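Local structure of pyocin-S2 (Pseudomonas aeruginosa, 5ODW) at residues Asp111-Ser116 and Asp170-Gln175. The protein kills sensitive bacterial cells by breaking down their chromosomal DNA and inhibiting lipid synthesis, this chain being its N-terminal part without the nuclease domain. Numbering follows the deposited sequence.
Sequences DAKAKS and DIYKAQ
K113 and Y172 bury the most surface where helix 96-121 packs against the long helix 153-204. Their CA atoms lie 5.9 Å apart, the shortest such separation between 111-116 and 170-175, while the two short segment axes approach to 9.4 Å at 146°, an antiparallel pairing with appreciable splay. The K113 chain crosses the tyrosine at about a right angle: CG lies 4.2 Å from Y172 CD1, and NZ sits near the ring plane, at its edge, 4.0 Å from CE1. That position argues against a cation-pi contact, which would need the ammonium over a face. A bend at the last torsion (chi4 -61°) turns NZ out of the line of the otherwise extended chain. The K113 methylenes also cross Q175, with CD 3.8 Å from Q175 CB.

One face of the Y172 ring receives S116 CB, 4.1 Å from the centroid and 21° off the normal, a CH-pi contact displaced toward the rim. S116 OG instead turns back to its own helix and donates to A112 O at 2.7 Å, reaching this oxygen from the face opposite S116 N. Beyond the pair, L117 and I120 also touch Y172, whose hydroxyl makes a weak hydrogen bond to I23 N; K113 NZ has a long, weak ion pair with E79. With partners elsewhere in the fold, the buried lysine charge probably does not depend on the ring for its stabilisation.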
ATOM      1  N   ASP C 111     -43.242 -28.478 -29.827  1.00 53.55           N
ATOM      2  CA  ASP C 111     -42.304 -27.769 -30.684  1.00 55.16           C
ATOM      3  C   ASP C 111     -41.852 -26.445 -30.072  1.00 57.57           C
ATOM      4  O   ASP C 111     -40.688 -26.073 -30.185  1.00 56.83           O
ATOM      5  CB  ASP C 111     -42.915 -27.536 -32.066  1.00 58.47           C
ATOM      6  CG  ASP C 111     -43.010 -28.808 -32.881  1.00 71.59           C
ATOM      7  OD1 ASP C 111     -42.552 -29.861 -32.399  1.00 72.06           O
ATOM      8  OD2 ASP C 111     -43.541 -28.756 -34.007  1.00 79.43           O
ATOM      9  N   ALA C 112     -42.777 -25.730 -29.441  1.00 52.13           N
ATOM     10  CA  ALA C 112     -42.457 -24.453 -28.814  1.00 51.01           C
ATOM     11  C   ALA C 112     -41.438 -24.659 -27.704  1.00 52.32           C
ATOM     12  O   ALA C 112     -40.510 -23.877 -27.533  1.00 51.69           O
ATOM     13  CB  ALA C 112     -43.716 -23.812 -28.261  1.00 50.88           C
ATOM     14  N   LYS C 113     -41.637 -25.727 -26.947  1.00 47.07           N
ATOM     15  CA  LYS C 113     -40.750 -26.113 -25.848  1.00 46.06           C
ATOM     16  C   LYS C 113     -39.419 -26.613 -26.372  1.00 52.14           C
ATOM     17  O   LYS C 113     -38.372 -26.352 -25.768  1.00 51.45           O
ATOM     18  CB  LYS C 113     -41.423 -27.142 -24.927  1.00 46.04           C
ATOM     19  CG  LYS C 113     -42.583 -26.519 -24.175  1.00 42.57           C
ATOM     20  CD  LYS C 113     -43.102 -27.335 -23.024  1.00 47.40           C
ATOM     21  CE  LYS C 113     -44.200 -26.583 -22.305  1.00 53.70           C
ATOM     22  NZ  LYS C 113     -43.706 -25.300 -21.734  1.00 60.24           N
ATOM     23  N   ALA C 114     -39.467 -27.303 -27.517  1.00 50.00           N
ATOM     24  CA  ALA C 114     -38.294 -27.812 -28.217  1.00 51.05           C
ATOM     25  C   ALA C 114     -37.389 -26.640 -28.684  1.00 53.03           C
ATOM     26  O   ALA C 114     -36.169 -26.698 -28.498  1.00 52.08           O
ATOM     27  CB  ALA C 114     -38.737 -28.650 -29.412  1.00 53.04           C
ATOM     28  N   LYS C 115     -38.010 -25.577 -29.258  1.00 48.37           N
ATOM     29  CA  LYS C 115     -37.349 -24.365 -29.760  1.00 48.26           C
ATOM     30  C   LYS C 115     -36.664 -23.664 -28.603  1.00 52.90           C
ATOM     31  O   LYS C 115     -35.474 -23.356 -28.712  1.00 52.69           O
ATOM     32  CB  LYS C 115     -38.386 -23.429 -30.406  1.00 49.45           C
ATOM     33  CG  LYS C 115     -37.783 -22.366 -31.287  1.00 55.46           C
ATOM     34  CD  LYS C 115     -38.459 -22.373 -32.630  1.00 64.92           C
ATOM     35  CE  LYS C 115     -38.063 -21.193 -33.477  1.00 71.28           C
ATOM     36  NZ  LYS C 115     -38.931 -21.068 -34.684  1.00 73.99           N
ATOM     37  N   SER C 116     -37.420 -23.445 -27.479  1.00 49.13           N
ATOM     38  CA  SER C 116     -36.965 -22.812 -26.235  1.00 47.49           C
ATOM     39  C   SER C 116     -35.780 -23.579 -25.647  1.00 53.31           C
ATOM     40  O   SER C 116     -34.784 -22.947 -25.306  1.00 52.75           O
ATOM     41  CB  SER C 116     -38.096 -22.741 -25.212  1.00 47.27           C
ATOM     42  OG  SER C 116     -39.285 -22.205 -25.758  1.00 54.18           O
ATOM     43  N   ASP C 170     -34.015 -28.047 -17.632  1.00 44.88           N
ATOM     44  CA  ASP C 170     -34.316 -29.334 -17.006  1.00 45.63           C
ATOM     45  C   ASP C 170     -35.826 -29.654 -17.173  1.00 47.67           C
ATOM     46  O   ASP C 170     -36.191 -30.741 -17.636  1.00 47.41           O
ATOM     47  CB  ASP C 170     -33.878 -29.339 -15.517  1.00 47.75           C
ATOM     48  CG  ASP C 170     -33.928 -30.716 -14.854  1.00 64.09           C
ATOM     49  OD1 ASP C 170     -33.274 -31.657 -15.375  1.00 65.11           O
ATOM     50  OD2 ASP C 170     -34.602 -30.849 -13.805  1.00 73.60           O
ATOM     51  N   ILE C 171     -36.676 -28.670 -16.839  1.00 42.97           N
ATOM     52  CA  ILE C 171     -38.132 -28.705 -16.934  1.00 42.96           C
ATOM     53  C   ILE C 171     -38.580 -28.950 -18.400  1.00 48.37           C
ATOM     54  O   ILE C 171     -39.277 -29.934 -18.654  1.00 48.70           O
ATOM     55  CB  ILE C 171     -38.749 -27.414 -16.291  1.00 44.89           C
ATOM     56  CG1 ILE C 171     -38.419 -27.277 -14.769  1.00 44.58           C
ATOM     57  CG2 ILE C 171     -40.250 -27.293 -16.553  1.00 45.31           C
ATOM     58  CD1 ILE C 171     -38.768 -28.480 -13.824  1.00 50.62           C
ATOM     59  N   TYR C 172     -38.145 -28.085 -19.351  1.00 45.62           N
ATOM     60  CA  TYR C 172     -38.445 -28.189 -20.791  1.00 46.20           C
ATOM     61  C   TYR C 172     -38.126 -29.591 -21.352  1.00 52.80           C
ATOM     62  O   TYR C 172     -38.973 -30.145 -22.051  1.00 55.23           O
ATOM     63  CB  TYR C 172     -37.679 -27.130 -21.609  1.00 47.17           C
ATOM     64  CG  TYR C 172     -38.137 -25.686 -21.489  1.00 47.54           C
ATOM     65  CD1 TYR C 172     -39.482 -25.345 -21.632  1.00 49.42           C
ATOM     66  CD2 TYR C 172     -37.211 -24.646 -21.429  1.00 47.56           C
ATOM     67  CE1 TYR C 172     -39.900 -24.013 -21.606  1.00 49.96           C
ATOM     68  CE2 TYR C 172     -37.615 -23.312 -21.396  1.00 47.81           C
ATOM     69  CZ  TYR C 172     -38.960 -22.999 -21.483  1.00 53.78           C
ATOM     70  OH  TYR C 172     -39.351 -21.680 -21.476  1.00 50.62           O
ATOM     71  N   LYS C 173     -36.927 -30.169 -21.026  1.00 47.34           N
ATOM     72  CA  LYS C 173     -36.480 -31.516 -21.437  1.00 47.43           C
ATOM     73  C   LYS C 173     -37.486 -32.584 -20.986  1.00 51.74           C
ATOM     74  O   LYS C 173     -37.796 -33.491 -21.761  1.00 53.23           O
ATOM     75  CB  LYS C 173     -35.097 -31.850 -20.824  1.00 49.75           C
ATOM     76  CG  LYS C 173     -33.929 -31.959 -21.811  1.00 52.71           C
ATOM     77  CD  LYS C 173     -32.623 -32.319 -21.075  1.00 60.42           C
ATOM     78  CE  LYS C 173     -31.341 -32.041 -21.841  1.00 64.77           C
ATOM     79  NZ  LYS C 173     -30.184 -31.808 -20.928  1.00 66.18           N
ATOM     80  N   ALA C 174     -37.983 -32.472 -19.732  1.00 47.15           N
ATOM     81  CA  ALA C 174     -38.953 -33.380 -19.112  1.00 46.98           C
ATOM     82  C   ALA C 174     -40.377 -33.189 -19.655  1.00 49.70           C
ATOM     83  O   ALA C 174     -41.119 -34.171 -19.773  1.00 49.80           O
ATOM     84  CB  ALA C 174     -38.946 -33.191 -17.609  1.00 47.23           C
ATOM     85  N   GLN C 175     -40.758 -31.924 -19.966  1.00 43.64           N
ATOM     86  CA  GLN C 175     -42.069 -31.567 -20.517  1.00 42.33           C
ATOM     87  C   GLN C 175     -42.277 -32.162 -21.900  1.00 47.55           C
ATOM     88  O   GLN C 175     -43.393 -32.575 -22.215  1.00 47.00           O
ATOM     89  CB  GLN C 175     -42.273 -30.048 -20.551  1.00 42.39           C
ATOM     90  CG  GLN C 175     -42.676 -29.465 -19.198  1.00 45.01           C
ATOM     91  CD  GLN C 175     -43.019 -28.003 -19.257  1.00 49.14           C
ATOM     92  OE1 GLN C 175     -44.101 -27.590 -18.857  1.00 45.61           O
ATOM     93  NE2 GLN C 175     -42.094 -27.175 -19.707  1.00 36.62           N
TER